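Local coordinates for protein Non-sulfated chondroitin lyase E66 (Autographa californica nucleopolyhedrovirus, PDB 3VSN) that acts as a chondroitin lyase of the viral envelope, is essential for oral infectivity and may digest the chondroitin sulfate barrier of the host midgut, at residues 108-113 with 162-167; 143-148 with 170-175; 319-324 with 417-422; 337-342 with 426-431. One frame throughout, in Å; residues are numbered along the deposited sequence.

Contact 1. Residues 108-113 with 162-167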
loop_
_atom_site.group_PDB
_atom_site.type_symbol
_atom_site.label_atom_id
_atom_site.label_comp_id
_atom_site.label_asym_id
_atom_site.label_seq_id
_atom_site.Cartn_x
_atom_site.Cartn_y
_atom_site.Cartn_z
ATOM N N ASN A 108 21.581 28.466 -15.360
ATOM C CA ASN A 108 20.564 28.714 -14.343
ATOM C C ASN A 108 20.726 27.808 -13.122
ATOM O O ASN A 108 20.524 28.245 -11.989
ATOM C CB ASN A 108 19.154 28.610 -14.933
ATOM C CG ASN A 108 18.712 29.897 -15.607
ATOM O OD1 ASN A 108 19.047 30.994 -15.157
ATOM N ND2 ASN A 108 17.951 29.770 -16.692
ATOM N N LEU A 109 21.119 26.558 -13.363
ATOM C CA LEU A 109 21.355 25.602 -12.284
ATOM C C LEU A 109 22.551 25.991 -11.407
ATOM O O LEU A 109 22.420 26.059 -10.184
ATOM C CB LEU A 109 21.502 24.175 -12.832
ATOM C CG LEU A 109 20.232 23.514 -13.391
ATOM C CD1 LEU A 109 20.558 22.172 -14.030
ATOM C CD2 LEU A 109 19.153 23.355 -12.323
ATOM N N ILE A 110 23.702 26.261 -12.024
ATOM C CA ILE A 110 24.878 26.681 -11.252
ATOM C C ILE A 110 24.642 28.029 -10.547
ATOM O O ILE A 110 25.053 28.209 -9.397
ATOM C CB ILE A 110 26.193 26.651 -12.081
ATOM C CG1 ILE A 110 27.422 26.782 -11.170
ATOM C CG2 ILE A 110 26.208 27.726 -13.161
ATOM C CD1 ILE A 110 27.644 25.603 -10.244
ATOM N N ASN A 111 23.949 28.946 -11.227
ATOM C CA ASN A 111 23.569 30.234 -10.642
ATOM C C ASN A 111 22.664 30.050 -9.423
ATOM O O ASN A 111 22.841 30.721 -8.404
ATOM C CB ASN A 111 22.887 31.126 -11.687
ATOM C CG ASN A 111 22.578 32.520 -11.163
ATOM O OD1 ASN A 111 23.438 33.188 -10.583
ATOM N ND2 ASN A 111 21.343 32.971 -11.377
ATOM N N GLY A 112 21.705 29.130 -9.535
ATOM C CA GLY A 112 20.825 28.777 -8.422
ATOM C C GLY A 112 21.588 28.261 -7.217
ATOM O O GLY A 112 21.273 28.618 -6.078
ATOM N N LEU A 113 22.594 27.426 -7.468
ATOM C CA LEU A 113 23.437 26.882 -6.401
ATOM C C LEU A 113 24.272 27.978 -5.735
ATOM O O LEU A 113 24.380 28.015 -4.507
ATOM C CB LEU A 113 24.337 25.756 -6.928
ATOM C CG LEU A 113 25.082 24.894 -5.899
ATOM C CD1 LEU A 113 24.114 24.206 -4.942
ATOM C CD2 LEU A 113 25.957 23.868 -6.604
ATOM N N ASP A 162 33.631 21.693 -11.874
ATOM C CA ASP A 162 34.634 21.914 -10.832
ATOM C C ASP A 162 34.144 22.871 -9.741
ATOM O O ASP A 162 34.381 22.628 -8.559
ATOM C CB ASP A 162 35.970 22.375 -11.431
ATOM C CG ASP A 162 36.728 21.245 -12.119
ATOM O OD1 ASP A 162 36.434 20.056 -11.859
ATOM O OD2 ASP A 162 37.632 21.547 -12.925
ATOM N N GLU A 163 33.440 23.934 -10.128
ATOM C CA GLU A 163 32.848 24.845 -9.141
ATOM C C GLU A 163 31.746 24.168 -8.313
ATOM O O GLU A 163 31.713 24.310 -7.084
ATOM C CB GLU A 163 32.307 26.121 -9.792
ATOM C CG GLU A 163 31.718 27.101 -8.779
ATOM C CD GLU A 163 31.102 28.337 -9.407
ATOM O OE1 GLU A 163 31.204 28.515 -10.639
ATOM O OE2 GLU A 163 30.508 29.137 -8.657
ATOM N N ALA A 164 30.850 23.445 -8.985
ATOM C CA ALA A 164 29.762 22.745 -8.296
ATOM C C ALA A 164 30.311 21.731 -7.294
ATOM O O ALA A 164 29.844 21.661 -6.155
ATOM C CB ALA A 164 28.826 22.074 -9.296
ATOM N N ALA A 165 31.317 20.967 -7.718
ATOM C CA ALA A 165 31.975 19.995 -6.842
ATOM C C ALA A 165 32.636 20.657 -5.634
ATOM O O ALA A 165 32.547 20.141 -4.521
ATOM C CB ALA A 165 32.990 19.168 -7.619
ATOM N N SER A 166 33.293 21.795 -5.856
ATOM C CA SER A 166 33.969 22.521 -4.774
ATOM C C SER A 166 32.978 23.094 -3.762
ATOM O O SER A 166 33.212 23.037 -2.552
ATOM C CB SER A 166 34.866 23.626 -5.339
ATOM O OG SER A 166 35.910 23.059 -6.114
ATOM N N LEU A 167 31.875 23.642 -4.262
ATOM C CA LEU A 167 30.801 24.130 -3.400
ATOM C C LEU A 167 30.189 22.986 -2.594
ATOM O O LEU A 167 29.915 23.144 -1.408
ATOM C CB LEU A 167 29.726 24.856 -4.213
ATOM C CG LEU A 167 30.098 26.206 -4.840
ATOM C CD1 LEU A 167 28.957 26.724 -5.703
ATOM C CD2 LEU A 167 30.490 27.230 -3.781
#
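Glu163 holds its carboxylate oxygen OE1 in a salt bridge with NH2 of Arg114, the residue directly after segment 108-113, and the same oxygen lies 4.2 Å from CG1 of Ile110. An outstretched chain makes this possible: CG stands anti to the backbone N (chi1 -179°) and the chain stays extended beyond it, so the carboxylate spans the gap between the helices and its stem passes obliquely across the isoleucine.

Apart from this carboxylate the contact is apolar, and no hydrogen bond joins the two segments. The delta methyl of Ile110 leads: its CD1 touches CB of Ala164 at 3.8 Å. One turn further on, a single branch of Leu113 serves two partners, with CD2 lying 4.3 Å from Ala164 CB and 4.2 Å from Leu167 CD1. The smallness of Ala164 gives the two larger residues a common place to land, and the CA atoms of Ile110 and Ala164 come within 6.9 Å of each other. Even so, the axes of the short segments stay 10.8 Å apart, at 27° between their N-to-C directions, and 187 Å² is buried between the two segments. Within segment 162-167, Asp162 O receives both N and OG of Ser166, from opposite faces of its plane.

These nearly parallel helices, 103-119 and 161-175, belong to the alpha/alpha toroid. Helix 138-154 lies beside both, receiving Leu113 on Ile151 and Ala165 on Thr152, while Leu109 packs on Leu85, Tyr88 and Cys89 of helix 75-93 and on Trp60 of strand 60-61.

Contact 2. Residues 143-148 with 170-175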
loop_
_atom_site.group_PDB
_atom_site.type_symbol
_atom_site.label_atom_id
_atom_site.label_comp_id
_atom_site.label_asym_id
_atom_site.label_seq_id
_atom_site.Cartn_x
_atom_site.Cartn_y
_atom_site.Cartn_z
ATOM N N THR A 143 16.577 18.030 1.985
ATOM C CA THR A 143 16.399 18.408 0.583
ATOM C C THR A 143 17.606 19.136 -0.015
ATOM O O THR A 143 18.014 18.846 -1.141
ATOM C CB THR A 143 15.124 19.248 0.390
ATOM O OG1 THR A 143 14.075 18.709 1.205
ATOM C CG2 THR A 143 14.679 19.224 -1.066
ATOM N N MET A 144 18.180 20.070 0.736
ATOM C CA MET A 144 19.291 20.878 0.223
ATOM C C MET A 144 20.534 20.074 -0.202
ATOM O O MET A 144 21.068 20.321 -1.280
ATOM C CB MET A 144 19.667 21.991 1.203
ATOM C CG MET A 144 20.630 23.020 0.626
ATOM S SD MET A 144 21.167 24.196 1.879
ATOM C CE MET A 144 22.275 23.180 2.858
ATOM N N PRO A 145 20.996 19.112 0.628
ATOM C CA PRO A 145 22.145 18.319 0.176
ATOM C C PRO A 145 21.884 17.559 -1.130
ATOM O O PRO A 145 22.807 17.364 -1.920
ATOM C CB PRO A 145 22.380 17.355 1.339
ATOM C CG PRO A 145 21.885 18.106 2.529
ATOM C CD PRO A 145 20.644 18.791 2.025
ATOM N N GLU A 146 20.632 17.160 -1.354
ATOM C CA GLU A 146 20.224 16.543 -2.621
ATOM C C GLU A 146 20.346 17.508 -3.804
ATOM O O GLU A 146 20.647 17.082 -4.921
ATOM C CB GLU A 146 18.807 15.961 -2.518
ATOM C CG GLU A 146 18.731 14.726 -1.628
ATOM C CD GLU A 146 17.312 14.282 -1.289
ATOM O OE1 GLU A 146 16.344 15.043 -1.518
ATOM O OE2 GLU A 146 17.166 13.154 -0.774
ATOM N N VAL A 147 20.125 18.800 -3.555
ATOM C CA VAL A 147 20.302 19.835 -4.584
ATOM C C VAL A 147 21.764 19.901 -5.031
ATOM O O VAL A 147 22.053 19.865 -6.230
ATOM C CB VAL A 147 19.829 21.225 -4.100
ATOM C CG1 VAL A 147 20.136 22.299 -5.134
ATOM C CG2 VAL A 147 18.339 21.203 -3.799
ATOM N N PHE A 148 22.673 19.982 -4.059
ATOM C CA PHE A 148 24.111 19.988 -4.330
ATOM C C PHE A 148 24.508 18.787 -5.182
ATOM O O PHE A 148 25.199 18.936 -6.194
ATOM C CB PHE A 148 24.910 19.990 -3.023
ATOM C CG PHE A 148 25.029 21.347 -2.381
ATOM C CD1 PHE A 148 26.132 22.159 -2.642
ATOM C CD2 PHE A 148 24.051 21.811 -1.507
ATOM C CE1 PHE A 148 26.250 23.407 -2.051
ATOM C CE2 PHE A 148 24.164 23.061 -0.911
ATOM C CZ PHE A 148 25.268 23.859 -1.183
ATOM N N TYR A 170 32.717 21.871 0.159
ATOM C CA TYR A 170 32.761 22.832 1.252
ATOM C C TYR A 170 31.469 22.900 2.066
ATOM O O TYR A 170 31.498 22.757 3.284
ATOM C CB TYR A 170 33.152 24.237 0.783
ATOM C CG TYR A 170 33.312 25.175 1.961
ATOM C CD1 TYR A 170 32.263 25.997 2.374
ATOM C CD2 TYR A 170 34.500 25.201 2.690
ATOM C CE1 TYR A 170 32.403 26.839 3.467
ATOM C CE2 TYR A 170 34.649 26.038 3.783
ATOM C CZ TYR A 170 33.603 26.851 4.166
ATOM O OH TYR A 170 33.756 27.678 5.252
ATOM N N TRP A 171 30.346 23.138 1.395
ATOM C CA TRP A 171 29.095 23.406 2.101
ATOM C C TRP A 171 28.478 22.198 2.751
ATOM O O TRP A 171 27.873 22.311 3.823
ATOM C CB TRP A 171 28.109 24.158 1.213
ATOM C CG TRP A 171 28.553 25.586 1.016
ATOM C CD1 TRP A 171 29.156 26.146 -0.108
ATOM C CD2 TRP A 171 28.495 26.675 2.001
ATOM N NE1 TRP A 171 29.447 27.471 0.099
ATOM C CE2 TRP A 171 29.076 27.853 1.345
ATOM C CE3 TRP A 171 28.029 26.789 3.312
ATOM C CZ2 TRP A 171 29.175 29.080 1.989
ATOM C CZ3 TRP A 171 28.133 28.032 3.950
ATOM C CH2 TRP A 171 28.692 29.149 3.303
ATOM N N LEU A 172 28.645 21.031 2.136
ATOM C CA LEU A 172 28.179 19.797 2.764
ATOM C C LEU A 172 29.138 19.385 3.875
ATOM O O LEU A 172 28.722 18.775 4.854
ATOM C CB LEU A 172 27.960 18.673 1.743
ATOM C CG LEU A 172 26.868 18.907 0.686
ATOM C CD1 LEU A 172 26.482 17.593 0.022
ATOM C CD2 LEU A 172 25.628 19.577 1.272
ATOM N N GLY A 173 30.414 19.743 3.728
ATOM C CA GLY A 173 31.392 19.575 4.805
ATOM C C GLY A 173 30.932 20.263 6.077
ATOM O O GLY A 173 31.141 19.754 7.179
ATOM N N LEU A 174 30.284 21.415 5.917
ATOM C CA LEU A 174 29.730 22.157 7.042
ATOM C C LEU A 174 28.362 21.639 7.490
ATOM O O LEU A 174 28.152 21.402 8.679
ATOM C CB LEU A 174 29.636 23.652 6.719
ATOM C CG LEU A 174 30.921 24.482 6.615
ATOM C CD1 LEU A 174 30.557 25.918 6.281
ATOM C CD2 LEU A 174 31.749 24.430 7.893
ATOM N N TYR A 175 27.440 21.468 6.540
ATOM C CA TYR A 175 26.038 21.176 6.864
ATOM C C TYR A 175 25.701 19.694 7.012
ATOM O O TYR A 175 24.690 19.340 7.624
ATOM C CB TYR A 175 25.101 21.860 5.865
ATOM C CG TYR A 175 24.896 23.315 6.194
ATOM C CD1 TYR A 175 25.839 24.274 5.817
ATOM C CD2 TYR A 175 23.777 23.735 6.911
ATOM C CE1 TYR A 175 25.665 25.609 6.132
ATOM C CE2 TYR A 175 23.591 25.073 7.229
ATOM C CZ TYR A 175 24.539 26.002 6.837
ATOM O OH TYR A 175 24.365 27.327 7.152
#
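Phe148 and Leu172 form the centre, their side chains antiparallel and side by side. CD2 of Leu172 lies 3.9 Å from Phe148 CD2 and 3.9 Å from Pro145 CB, so one methyl fills the angle between ring and proline. The far end of the phenyl ring meets the stem of the tryptophan instead of its indole: Phe148 CZ is 3.7 Å from Trp171 CB. With CG anti to the carbonyl carbon (chi1 -72°), the indole swings clear of segment 143-148, and Tyr170 CD1 lies 3.7 Å above one face, toward its rim. At the other end CE of Met144 approaches Tyr175 CG obliquely at 4.2 Å.

In the next shell, Tyr175 OH is hydrogen-bonded to Pro121 O, which fixes the far end of that ring. Met144 also packs on Ile116 and Phe78, and Trp171 on Cys117. Glu146, whose side chain starts off away from segment 170-175, makes salt bridges with Arg194 and Lys49.

Helix 138-154 kinks where Pro145 N has no bond to the preceding turn; that proline's side chain is about 11 Å from that of the catalytic Asn191. With segment axes 10.7 Å apart and 159° between directions, two consecutive helices pack antiparallel within the alpha/alpha toroid.

Contact 3. Residues 319-324 with 417-422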
loop_
_atom_site.group_PDB
_atom_site.type_symbol
_atom_site.label_atom_id
_atom_site.label_comp_id
_atom_site.label_asym_id
_atom_site.label_seq_id
_atom_site.Cartn_x
_atom_site.Cartn_y
_atom_site.Cartn_z
ATOM N N VAL A 319 -1.106 -14.036 -7.635
ATOM C CA VAL A 319 -1.847 -13.939 -6.386
ATOM C C VAL A 319 -0.829 -14.052 -5.247
ATOM O O VAL A 319 -0.033 -14.990 -5.213
ATOM C CB VAL A 319 -2.921 -15.040 -6.282
ATOM C CG1 VAL A 319 -3.742 -14.884 -5.008
ATOM C CG2 VAL A 319 -3.830 -15.014 -7.509
ATOM N N HIS A 320 -0.850 -13.081 -4.338
ATOM C CA HIS A 320 0.095 -13.013 -3.223
ATOM C C HIS A 320 -0.631 -13.123 -1.918
ATOM O O HIS A 320 -1.760 -12.638 -1.788
ATOM C CB HIS A 320 0.836 -11.676 -3.230
ATOM C CG HIS A 320 1.547 -11.364 -4.523
ATOM N ND1 HIS A 320 2.670 -12.005 -4.907
ATOM C CD2 HIS A 320 1.278 -10.415 -5.506
ATOM C CE1 HIS A 320 3.085 -11.506 -6.086
ATOM N NE2 HIS A 320 2.234 -10.532 -6.450
ATOM N N SER A 321 0.011 -13.727 -0.922
ATOM C CA SER A 321 -0.572 -13.765 0.418
ATOM C C SER A 321 0.444 -13.533 1.528
ATOM O O SER A 321 1.579 -13.998 1.458
ATOM C CB SER A 321 -1.313 -15.083 0.658
ATOM O OG SER A 321 -0.415 -16.178 0.710
ATOM N N ALA A 322 0.014 -12.810 2.554
ATOM C CA ALA A 322 0.795 -12.653 3.768
ATOM C C ALA A 322 -0.018 -13.311 4.875
ATOM O O ALA A 322 -0.982 -12.729 5.377
ATOM C CB ALA A 322 1.032 -11.179 4.053
ATOM N N ASP A 323 0.356 -14.544 5.220
ATOM C CA ASP A 323 -0.485 -15.419 6.045
ATOM C C ASP A 323 -0.537 -15.047 7.529
ATOM O O ASP A 323 -1.478 -15.422 8.232
ATOM C CB ASP A 323 -0.042 -16.878 5.904
ATOM C CG ASP A 323 -0.206 -17.420 4.488
ATOM O OD1 ASP A 323 -0.914 -16.800 3.656
ATOM O OD2 ASP A 323 0.385 -18.482 4.213
ATOM N N TYR A 324 0.481 -14.337 8.005
ATOM C CA TYR A 324 0.530 -13.886 9.396
ATOM C C TYR A 324 -0.020 -12.470 9.569
ATOM O O TYR A 324 -0.752 -12.191 10.522
ATOM C CB TYR A 324 1.966 -13.915 9.913
ATOM C CG TYR A 324 2.468 -15.282 10.309
ATOM C CD1 TYR A 324 2.128 -15.838 11.543
ATOM C CD2 TYR A 324 3.309 -16.007 9.466
ATOM C CE1 TYR A 324 2.598 -17.086 11.920
ATOM C CE2 TYR A 324 3.786 -17.256 9.832
ATOM C CZ TYR A 324 3.430 -17.790 11.059
ATOM O OH TYR A 324 3.903 -19.028 11.428
ATOM N N THR A 417 -7.953 -14.905 10.834
ATOM C CA THR A 417 -8.017 -14.843 9.374
ATOM C C THR A 417 -7.235 -15.985 8.726
ATOM O O THR A 417 -6.103 -16.278 9.117
ATOM C CB THR A 417 -7.497 -13.480 8.849
ATOM O OG1 THR A 417 -8.371 -12.432 9.282
ATOM C CG2 THR A 417 -7.434 -13.453 7.326
ATOM N N ALA A 418 -7.851 -16.622 7.737
ATOM C CA ALA A 418 -7.178 -17.645 6.945
ATOM C C ALA A 418 -7.143 -17.243 5.478
ATOM O O ALA A 418 -8.069 -16.601 4.975
ATOM C CB ALA A 418 -7.859 -18.995 7.111
ATOM N N ILE A 419 -6.063 -17.625 4.804
ATOM C CA ILE A 419 -5.883 -17.328 3.384
ATOM C C ILE A 419 -5.421 -18.590 2.656
ATOM O O ILE A 419 -4.548 -19.306 3.143
ATOM C CB ILE A 419 -4.865 -16.183 3.156
ATOM C CG1 ILE A 419 -5.301 -14.907 3.889
ATOM C CG2 ILE A 419 -4.704 -15.893 1.666
ATOM C CD1 ILE A 419 -4.214 -13.850 4.020
ATOM N N ALA A 420 -6.024 -18.870 1.504
ATOM C CA ALA A 420 -5.574 -19.960 0.644
ATOM C C ALA A 420 -5.529 -19.459 -0.784
ATOM O O ALA A 420 -6.451 -18.781 -1.233
ATOM C CB ALA A 420 -6.503 -21.163 0.758
ATOM N N LYS A 421 -4.454 -19.778 -1.499
ATOM C CA LYS A 421 -4.325 -19.329 -2.882
ATOM C C LYS A 421 -3.751 -20.397 -3.803
ATOM O O LYS A 421 -3.009 -21.288 -3.372
ATOM C CB LYS A 421 -3.484 -18.044 -2.966
ATOM C CG LYS A 421 -2.012 -18.240 -2.620
ATOM C CD LYS A 421 -1.217 -16.958 -2.805
ATOM C CE LYS A 421 0.281 -17.216 -2.727
ATOM N NZ LYS A 421 0.711 -17.618 -1.357
ATOM N N THR A 422 -4.119 -20.288 -5.077
ATOM C CA THR A 422 -3.566 -21.115 -6.145
ATOM C C THR A 422 -3.013 -20.192 -7.238
ATOM O O THR A 422 -2.752 -19.016 -6.973
ATOM C CB THR A 422 -4.623 -22.073 -6.732
ATOM O OG1 THR A 422 -5.765 -21.318 -7.162
ATOM C CG2 THR A 422 -5.053 -23.119 -5.701
HETATM O O HOH W 1 2.539 -15.000 -1.592
#
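Lys421 and Val319 lie alongside each other, their side chains pointing opposite ways, with Val319 CG1 3.8 Å from Lys421 CB. The lysine starts with CG between its backbone N and carbonyl carbon (chi1 68°), runs extended past Val319 O, which is 3.3 Å from its CD, and bends at the last torsion (-68°). That bend delivers NZ to Ser321 OG, to which it donates a 2.8 Å hydrogen bond. A water accepts from Ser321 N at 2.9 Å and, weakly, from the same ammonium group.

Ile419 meets the other flank of the serine: its CG2 is 3.6 Å from Ser321 CB, while its CD1 branch reaches Ala322 O at 3.7 Å. Asp323 comes in beside Ile419, with OD1 near Ile419 CB. Its carboxylate is held by Leu652 N and Gln653 NE2; OD1 stands 5.3 Å from Lys421 NZ, near enough that the charges probably attract without touching.

The segment axes are 7.8 Å apart and 153° in direction, with side chains and no backbone bonds between them. Each strand pairs within its own sheet, His320 with Thr329 and Ala420 with Ala427. The opposite face of strand 414-421 puts Ala418 and Ala420 on Val593 of strand 592-597.

Contact 4. Residues 337-342 with 426-431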
loop_
_atom_site.group_PDB
_atom_site.type_symbol
_atom_site.label_atom_id
_atom_site.label_comp_id
_atom_site.label_asym_id
_atom_site.label_seq_id
_atom_site.Cartn_x
_atom_site.Cartn_y
_atom_site.Cartn_z
ATOM N N GLY A 337 -6.879 -6.406 -7.050
ATOM C CA GLY A 337 -7.794 -6.617 -5.929
ATOM C C GLY A 337 -7.008 -6.952 -4.680
ATOM O O GLY A 337 -5.964 -7.598 -4.762
ATOM N N SER A 338 -7.499 -6.522 -3.521
ATOM C CA SER A 338 -6.819 -6.829 -2.261
ATOM C C SER A 338 -7.763 -6.786 -1.070
ATOM O O SER A 338 -8.703 -5.989 -1.042
ATOM C CB SER A 338 -5.654 -5.858 -2.035
ATOM O OG SER A 338 -4.855 -6.259 -0.933
ATOM N N VAL A 339 -7.514 -7.658 -0.094
ATOM C CA VAL A 339 -8.219 -7.613 1.184
ATOM C C VAL A 339 -7.201 -7.580 2.320
ATOM O O VAL A 339 -6.292 -8.417 2.376
ATOM C CB VAL A 339 -9.167 -8.820 1.397
ATOM C CG1 VAL A 339 -9.804 -8.767 2.783
ATOM C CG2 VAL A 339 -10.251 -8.865 0.330
ATOM N N VAL A 340 -7.352 -6.603 3.209
ATOM C CA VAL A 340 -6.635 -6.623 4.483
ATOM C C VAL A 340 -7.500 -7.374 5.491
ATOM O O VAL A 340 -8.637 -6.978 5.763
ATOM C CB VAL A 340 -6.306 -5.200 4.991
ATOM C CG1 VAL A 340 -5.694 -5.243 6.388
ATOM C CG2 VAL A 340 -5.374 -4.487 4.015
ATOM N N GLY A 341 -6.963 -8.471 6.019
ATOM C CA GLY A 341 -7.655 -9.283 7.008
ATOM C C GLY A 341 -7.509 -8.696 8.399
ATOM O O GLY A 341 -7.121 -7.534 8.561
ATOM N N VAL A 342 -7.828 -9.501 9.405
ATOM C CA VAL A 342 -7.819 -9.046 10.789
ATOM C C VAL A 342 -7.132 -10.100 11.657
ATOM O O VAL A 342 -7.450 -11.290 11.574
ATOM C CB VAL A 342 -9.263 -8.774 11.299
ATOM C CG1 VAL A 342 -9.251 -8.128 12.676
ATOM C CG2 VAL A 342 -10.034 -7.885 10.331
ATOM N N GLY A 426 -7.470 -16.707 -5.159
ATOM C CA GLY A 426 -7.137 -16.604 -3.744
ATOM C C GLY A 426 -8.386 -16.337 -2.930
ATOM O O GLY A 426 -9.219 -15.513 -3.313
ATOM N N ALA A 427 -8.522 -17.046 -1.813
ATOM C CA ALA A 427 -9.640 -16.842 -0.901
ATOM C C ALA A 427 -9.148 -16.369 0.457
ATOM O O ALA A 427 -8.076 -16.770 0.915
ATOM C CB ALA A 427 -10.448 -18.123 -0.749
ATOM N N ILE A 428 -9.944 -15.523 1.101
ATOM C CA ILE A 428 -9.624 -15.037 2.437
ATOM C C ILE A 428 -10.861 -15.122 3.330
ATOM O O ILE A 428 -11.955 -14.735 2.928
ATOM C CB ILE A 428 -8.991 -13.619 2.407
ATOM C CG1 ILE A 428 -8.646 -13.136 3.824
ATOM C CG2 ILE A 428 -9.873 -12.622 1.660
ATOM C CD1 ILE A 428 -7.673 -11.975 3.852
ATOM N N LEU A 429 -10.668 -15.673 4.525
ATOM C CA LEU A 429 -11.744 -15.925 5.474
ATOM C C LEU A 429 -11.426 -15.179 6.758
ATOM O O LEU A 429 -10.417 -15.465 7.407
ATOM C CB LEU A 429 -11.860 -17.426 5.752
ATOM C CG LEU A 429 -12.875 -17.895 6.799
ATOM C CD1 LEU A 429 -14.288 -17.460 6.442
ATOM C CD2 LEU A 429 -12.794 -19.409 6.966
ATOM N N VAL A 430 -12.284 -14.224 7.111
ATOM C CA VAL A 430 -12.042 -13.336 8.243
ATOM C C VAL A 430 -13.158 -13.465 9.275
ATOM O O VAL A 430 -14.339 -13.425 8.931
ATOM C CB VAL A 430 -11.953 -11.854 7.800
ATOM C CG1 VAL A 430 -11.719 -10.939 9.000
ATOM C CG2 VAL A 430 -10.860 -11.657 6.754
ATOM N N TYR A 431 -12.763 -13.630 10.533
ATOM C CA TYR A 431 -13.671 -13.530 11.668
ATOM C C TYR A 431 -13.152 -12.371 12.493
ATOM O O TYR A 431 -12.017 -12.402 12.978
ATOM C CB TYR A 431 -13.653 -14.830 12.478
ATOM C CG TYR A 431 -14.525 -14.870 13.732
ATOM C CD1 TYR A 431 -15.667 -14.069 13.864
ATOM C CD2 TYR A 431 -14.223 -15.758 14.767
ATOM C CE1 TYR A 431 -16.459 -14.131 15.008
ATOM C CE2 TYR A 431 -15.008 -15.830 15.908
ATOM C CZ TYR A 431 -16.122 -15.019 16.024
ATOM O OH TYR A 431 -16.893 -15.099 17.162
#
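From Gly337 to Gly341 the backbone closes steadily on that of Gly426 to Val430. The CA atoms of Gly337 and Gly426 are 10.2 Å apart, those of Val339 and Ile428 7.7 Å, and those of Gly341 and Val430 6.1 Å. The chains run in the same general direction, yet no hydrogen bond crosses between them; each bonds to its own sheet, Val339 with Leu328 and Gly426 with Phe448. This is beta-sandwich packing, two sheets meeting through their apolar faces, and it tightens toward the end of strand 335-340.

Midway along, Val339 stands over Ile428, with CG2 of the isoleucine under CB of the valine. Val339 CB is 3.9 Å from CG2 of Ile428, and Val339 CG1 is 4.0 Å from CD1. The isoleucine can offer both branches because CG1 stands anti to its backbone N (chi1 -179°) and CG2 fills the crowded position between N and the carbonyl carbon.

Gly341 brings no side chain, so its bare CA becomes the contact atom, 4.1 Å from Ile428 CD1 and 4.0 Å from Val430 CG2. That probably permits the close backbone approach here.

Further partners complete the layer: Val339 also packs on Phe448, Ile428 on Thr446, and Val342 on Pro412. On the other face of strand 426-434, Ala427 and Leu429 rest on Val593, so this strand is covered from both sides. At the narrow end Val342 and Val430 meet at about a right angle, with CG2 of Val342 3.7 Å from CG1 of Val430.

The four contacts form two pairs in different parts of the chain. Contacts 1 and 2 share helix 161-175, have centres 12 Å apart and merge where Leu113 CD1 lies 3.7 Å from Phe148 CD1. Contacts 3 and 4 are closer still, 8 Å between centres: strands 414-421 and 426-434 are sheet neighbours, and a hydrogen bond of 2.7 Å links Thr417 OG1 to Val342 O. Between the pairs, contacts 2 and 3 have centres 46 Å apart and nearest atoms about 29 Å apart. Contact 2 comes nearest the catalytic residues; the others lie away from them. Contact 3 has a glycerol, probably from crystallisation, hydrogen-bonded to Val319 O and Thr422 O.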